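Local coordinates for terminase large subunit (Thermus phage G20c, PDB 5M1P), which cuts viral DNA with its metal-dependent, RuvC-like nuclease domain and, as the full-length ATP-driven motor, translocates the genome into empty capsids, at residues Met13-Pro18 and Gln140-Asn145; Asp95-Gly100 and Pro118-Ser123. One frame throughout, in Å; residues are numbered along the deposited sequence.

Contact 1: Met13-Pro18 and Gln140-Asn145; sequences MLILLP and QVAVPN
The start of strand 15-22 (Ile15-Leu17) and the short strand 142-144 run parallel, and their side chains interlock on both faces of the strand pair. On one face Leu14 supplies the main bump. Its CG lies anti to the backbone N (chi1 -177°), which swings the two methyls across to the partner strand: CD1 presses on Val141 CG1 at 3.4 Å, tighter than usual van der Waals contact, while CD2 meets Val143 CG2 at 3.8 Å. One isobutyl group thus fills the hollow between two valines, crossing Val141 obliquely and Val143 at about a right angle. On the other face the small Ala142 side chain lies between Ile15 and Leu17. Its methyl sits 3.7 Å from Ile15 CB and 3.8 Å from Leu17 CD1, which, with Leu17 CG beside its backbone N (chi1 -56°), also lies against the Ala142 carbonyl. Back on the Leu14 side, at the C-terminal end, the Asn145 amide lies obliquely across Leu16, its CG 3.6 Å from Leu16 CB.

Four backbone hydrogen bonds set this register. Ile15 N donates to Val141 O and Leu17 N to Val143 O, while Ile15 O accepts from Val143 N (3.0 Å) and Leu17 O from Asn145 N (2.8 Å). Beyond the ladder, a water bridges Met13 O and Val141 N, accepting from the latter. Leu150 and Leu153 of helix 147-154 cover Leu14; Leu150 also touches Leu16 and Asn145, which stay exposed. These alternating bonds make a parallel beta ladder, joining strand 142-144, outermost at this edge of the mixed sheet, to its neighbour 15-22 in the RNase H-like nuclease fold.

Contact 2: Asp95-Gly100 and Pro118-Ser123; sequences DTWGVG and PVKSSS
The carboxylate of Asp95 is gripped by two backbone N-H groups, one from each segment. Val119 N donates to Asp95 OD1 at 2.9 Å in a nearly straight bond (173° at the hydrogen), and Trp97 N reaches the same oxygen at 3.0 Å, closing an Asx turn. Both donors come from above the carboxylate plane. The other oxygen, OD2, accepts from a water 2.8 Å away that also donates to Val119 O, so the carboxylate is tied to Val119 directly and through water. With CG anti to the backbone N (chi1 174°), the acid lies across the valine, its CG 3.5 Å from Val119 CG2.

A second patch surrounds Trp97, whose CG is likewise anti to the backbone N. Lys120 CB stands over one face of the indole, 3.3 Å from the centroid of the six-membered ring and 12° off its normal, a close CH-pi contact. A bend at chi3 keeps CE close to Trp97 CZ3; another at chi4 turns NZ. Pro118 CB touches Trp97 CB at 3.8 Å.

Behind these groups, a type II turn from Thr96 to Val99 carries the tryptophan, and Val119 is the centre of an inverse gamma turn. Asp95 is a probable ligand of the second catalytic magnesium; its side chain is about 5 Å from that of Asp42 and about 7 Å from the bound calcium. The two donated N-H groups would stabilise its negative charge. Segment 95-100 links strand 91-94 to helix 101-109, while Ser121 N-caps helix 122-137 through Val124 N, and in helix 177-186 Leu184 packs on Asp95 and Met180 on Val119.

Overall arrangement
Contacts 1 and 2 lie on opposite sides of the chain's centre, their own centres 27 Å apart and their nearest atoms about 17 Å apart. Along the chain the order is 13-18, 95-100, 118-123, 140-145, so contact 1 brackets contact 2. Helix 122-137 spans the gap, starting in segment 118-123 and leading to strand 142-144. The eight-stranded mixed sheet also relates them: strands 15-22 and 142-144 close one edge, whereas segment 95-100 follows strand 91-94, next to the opposite edge strand 114-116. One contact therefore completes the sheet away from the annotated sites, and the other shapes loops beside the nuclease metal centre.

Contact 1: Met13-Pro18 and Gln140-Asn145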
loop_
_atom_site.group_PDB
_atom_site.type_symbol
_atom_site.label_atom_id
_atom_site.label_comp_id
_atom_site.label_asym_id
_atom_site.label_seq_id
_atom_site.Cartn_x
_atom_site.Cartn_y
_atom_site.Cartn_z
ATOM N N MET A 13 -15.512 -7.115 -7.274
ATOM C CA MET A 13 -16.159 -6.212 -6.320
ATOM C C MET A 13 -15.347 -4.973 -5.961
ATOM O O MET A 13 -15.820 -4.135 -5.189
ATOM C CB MET A 13 -16.538 -6.981 -5.052
ATOM C CG MET A 13 -17.682 -7.963 -5.255
ATOM S SD MET A 13 -19.219 -7.108 -5.672
ATOM C CE MET A 13 -19.456 -5.948 -4.330
ATOM N N LEU A 14 -14.150 -4.841 -6.525
ATOM C CA LEU A 14 -13.299 -3.671 -6.308
ATOM C C LEU A 14 -13.980 -2.453 -6.928
ATOM O O LEU A 14 -14.396 -2.506 -8.085
ATOM C CB LEU A 14 -11.935 -3.922 -6.962
ATOM C CG LEU A 14 -10.833 -2.885 -6.825
ATOM C CD1 LEU A 14 -10.394 -2.787 -5.379
ATOM C CD2 LEU A 14 -9.670 -3.269 -7.720
ATOM N N ILE A 15 -14.128 -1.385 -6.146
ATOM C CA ILE A 15 -14.669 -0.128 -6.651
ATOM C C ILE A 15 -13.543 0.650 -7.307
ATOM O O ILE A 15 -12.444 0.783 -6.752
ATOM C CB ILE A 15 -15.328 0.696 -5.539
ATOM C CG1 ILE A 15 -16.554 -0.061 -5.037
ATOM C CG2 ILE A 15 -15.718 2.092 -6.034
ATOM C CD1 ILE A 15 -17.080 0.436 -3.718
ATOM N N LEU A 16 -13.830 1.155 -8.498
ATOM C CA LEU A 16 -12.848 1.817 -9.334
ATOM C C LEU A 16 -13.150 3.300 -9.351
ATOM O O LEU A 16 -14.278 3.704 -9.633
ATOM C CB LEU A 16 -12.898 1.224 -10.735
ATOM C CG LEU A 16 -12.791 -0.302 -10.805
ATOM C CD1 LEU A 16 -12.824 -0.745 -12.257
ATOM C CD2 LEU A 16 -11.530 -0.794 -10.119
ATOM N N LEU A 17 -12.133 4.102 -9.067
ATOM C CA LEU A 17 -12.296 5.535 -8.853
ATOM C C LEU A 17 -11.516 6.351 -9.879
ATOM O O LEU A 17 -10.337 6.070 -10.136
ATOM C CB LEU A 17 -11.772 5.907 -7.469
ATOM C CG LEU A 17 -12.370 5.160 -6.277
ATOM C CD1 LEU A 17 -11.580 5.460 -5.008
ATOM C CD2 LEU A 17 -13.829 5.529 -6.111
ATOM N N PRO A 18 -12.142 7.399 -10.440
ATOM C CA PRO A 18 -11.385 8.282 -11.318
ATOM C C PRO A 18 -10.375 9.097 -10.511
ATOM O O PRO A 18 -10.539 9.266 -9.299
ATOM C CB PRO A 18 -12.469 9.174 -11.927
ATOM C CG PRO A 18 -13.483 9.265 -10.855
ATOM C CD PRO A 18 -13.494 7.931 -10.165
ATOM N N GLN A 140 -15.800 -3.232 -0.158
ATOM C CA GLN A 140 -15.347 -2.133 0.708
ATOM C C GLN A 140 -14.003 -1.504 0.308
ATOM O O GLN A 140 -13.552 -0.544 0.932
ATOM C CB GLN A 140 -15.323 -2.623 2.157
ATOM C CG GLN A 140 -16.720 -2.969 2.656
ATOM C CD GLN A 140 -16.764 -3.382 4.108
ATOM O OE1 GLN A 140 -17.205 -2.618 4.966
ATOM N NE2 GLN A 140 -16.306 -4.593 4.394
ATOM N N VAL A 141 -13.375 -2.029 -0.741
ATOM C CA VAL A 141 -12.095 -1.529 -1.228
ATOM C C VAL A 141 -12.353 -0.705 -2.484
ATOM O O VAL A 141 -13.060 -1.153 -3.397
ATOM C CB VAL A 141 -11.111 -2.689 -1.497
ATOM C CG1 VAL A 141 -9.783 -2.184 -2.060
ATOM C CG2 VAL A 141 -10.851 -3.477 -0.221
ATOM N N ALA A 142 -11.827 0.513 -2.502
ATOM C CA ALA A 142 -12.005 1.433 -3.611
ATOM C C ALA A 142 -10.674 2.086 -3.928
ATOM O O ALA A 142 -10.068 2.714 -3.060
ATOM C CB ALA A 142 -13.054 2.473 -3.257
ATOM N N VAL A 143 -10.195 1.893 -5.155
ATOM C CA VAL A 143 -8.862 2.309 -5.571
ATOM C C VAL A 143 -8.888 3.133 -6.858
ATOM O O VAL A 143 -9.861 3.060 -7.611
ATOM C CB VAL A 143 -7.936 1.084 -5.780
ATOM C CG1 VAL A 143 -7.870 0.244 -4.517
ATOM C CG2 VAL A 143 -8.354 0.215 -6.967
ATOM N N PRO A 144 -7.814 3.902 -7.124
ATOM C CA PRO A 144 -7.725 4.580 -8.411
ATOM C C PRO A 144 -7.818 3.587 -9.565
ATOM O O PRO A 144 -7.191 2.535 -9.520
ATOM C CB PRO A 144 -6.345 5.237 -8.376
ATOM C CG PRO A 144 -5.997 5.347 -6.933
ATOM C CD PRO A 144 -6.629 4.162 -6.282
ATOM N N ASN A 145 -8.617 3.924 -10.571
ATOM C CA ASN A 145 -8.885 3.049 -11.698
ATOM C C ASN A 145 -7.721 3.155 -12.677
ATOM O O ASN A 145 -7.818 3.748 -13.760
ATOM C CB ASN A 145 -10.226 3.444 -12.333
ATOM C CG ASN A 145 -10.701 2.454 -13.371
ATOM O OD1 ASN A 145 -10.040 1.447 -13.647
ATOM N ND2 ASN A 145 -11.858 2.733 -13.951
HETATM O O HOH W 1 -14.174 -3.981 -2.816
#

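Contact 2: Asp95-Gly100 and Pro118-Ser123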
loop_
_atom_site.group_PDB
_atom_site.type_symbol
_atom_site.label_atom_id
_atom_site.label_comp_id
_atom_site.label_asym_id
_atom_site.label_seq_id
_atom_site.Cartn_x
_atom_site.Cartn_y
_atom_site.Cartn_z
ATOM N N ASP A 95 5.824 -0.356 6.578
ATOM C CA ASP A 95 6.549 -1.619 6.583
ATOM C C ASP A 95 8.018 -1.311 6.766
ATOM O O ASP A 95 8.732 -1.020 5.813
ATOM C CB ASP A 95 6.328 -2.445 5.320
ATOM C CG ASP A 95 7.201 -3.693 5.283
ATOM O OD1 ASP A 95 7.782 -4.090 6.327
ATOM O OD2 ASP A 95 7.311 -4.290 4.203
ATOM N N THR A 96 8.438 -1.400 8.016
ATOM C CA THR A 96 9.786 -1.074 8.439
ATOM C C THR A 96 10.756 -2.255 8.370
ATOM O O THR A 96 11.904 -2.125 8.791
ATOM C CB THR A 96 9.747 -0.575 9.893
ATOM O OG1 THR A 96 8.942 -1.468 10.668
ATOM C CG2 THR A 96 9.129 0.810 9.971
ATOM N N TRP A 97 10.327 -3.402 7.851
ATOM C CA TRP A 97 11.170 -4.598 7.874
ATOM C C TRP A 97 12.238 -4.509 6.807
ATOM O O TRP A 97 11.930 -4.453 5.626
ATOM C CB TRP A 97 10.333 -5.843 7.655
ATOM C CG TRP A 97 11.076 -7.125 7.839
ATOM C CD1 TRP A 97 11.475 -7.997 6.859
ATOM C CD2 TRP A 97 11.506 -7.697 9.081
ATOM N NE1 TRP A 97 12.113 -9.074 7.423
ATOM C CE2 TRP A 97 12.140 -8.919 8.781
ATOM C CE3 TRP A 97 11.410 -7.299 10.418
ATOM C CZ2 TRP A 97 12.675 -9.750 9.770
ATOM C CZ3 TRP A 97 11.933 -8.131 11.398
ATOM C CH2 TRP A 97 12.556 -9.347 11.064
ATOM N N GLY A 98 13.494 -4.501 7.250
ATOM C CA GLY A 98 14.640 -4.461 6.355
ATOM C C GLY A 98 14.817 -3.178 5.559
ATOM O O GLY A 98 15.549 -3.178 4.564
ATOM N N VAL A 99 14.161 -2.087 5.978
ATOM C CA VAL A 99 14.275 -0.800 5.263
ATOM C C VAL A 99 15.632 -0.122 5.434
ATOM O O VAL A 99 15.997 0.728 4.623
ATOM C CB VAL A 99 13.157 0.213 5.623
ATOM C CG1 VAL A 99 11.791 -0.356 5.255
ATOM C CG2 VAL A 99 13.189 0.644 7.091
ATOM N N GLY A 100 16.373 -0.506 6.472
ATOM C CA GLY A 100 17.689 0.063 6.744
ATOM C C GLY A 100 17.628 1.120 7.825
ATOM O O GLY A 100 16.571 1.710 8.084
ATOM N N PRO A 118 6.020 -4.181 10.496
ATOM C CA PRO A 118 7.029 -4.881 9.697
ATOM C C PRO A 118 6.481 -6.157 9.076
ATOM O O PRO A 118 5.948 -7.013 9.788
ATOM C CB PRO A 118 8.130 -5.198 10.712
ATOM C CG PRO A 118 7.465 -5.188 12.030
ATOM C CD PRO A 118 6.344 -4.204 11.934
ATOM N N VAL A 119 6.630 -6.278 7.765
ATOM C CA VAL A 119 6.120 -7.447 7.042
ATOM C C VAL A 119 7.240 -8.479 7.075
ATOM O O VAL A 119 7.968 -8.695 6.101
ATOM C CB VAL A 119 5.623 -7.095 5.628
ATOM C CG1 VAL A 119 5.042 -8.331 4.957
ATOM C CG2 VAL A 119 4.546 -6.006 5.689
ATOM N N LYS A 120 7.349 -9.111 8.238
ATOM C CA LYS A 120 8.568 -9.828 8.626
ATOM C C LYS A 120 8.497 -11.329 8.437
ATOM O O LYS A 120 9.467 -12.042 8.731
ATOM C CB LYS A 120 8.922 -9.504 10.079
ATOM C CG LYS A 120 7.905 -9.953 11.124
ATOM C CD LYS A 120 8.233 -9.370 12.491
ATOM C CE LYS A 120 9.382 -10.115 13.157
ATOM N NZ LYS A 120 8.889 -11.350 13.824
ATOM N N SER A 121 7.363 -11.814 7.945
ATOM C CA SER A 121 7.183 -13.232 7.657
ATOM C C SER A 121 6.034 -13.434 6.698
ATOM O O SER A 121 5.204 -12.542 6.498
ATOM C CB SER A 121 6.881 -14.004 8.937
ATOM O OG SER A 121 5.605 -13.659 9.434
ATOM N N SER A 122 5.968 -14.639 6.147
ATOM C CA SER A 122 4.840 -15.033 5.324
ATOM C C SER A 122 3.540 -15.001 6.131
ATOM O O SER A 122 2.497 -14.650 5.585
ATOM C CB SER A 122 5.084 -16.417 4.726
ATOM O OG SER A 122 5.211 -17.389 5.742
ATOM N N SER A 123 3.608 -15.316 7.430
ATOM C CA SER A 123 2.431 -15.258 8.315
ATOM C C SER A 123 1.837 -13.849 8.434
ATOM O O SER A 123 0.619 -13.662 8.344
ATOM C CB SER A 123 2.774 -15.781 9.715
ATOM O OG SER A 123 1.629 -15.791 10.543
HETATM O O HOH W 2 9.083 -6.496 4.329
#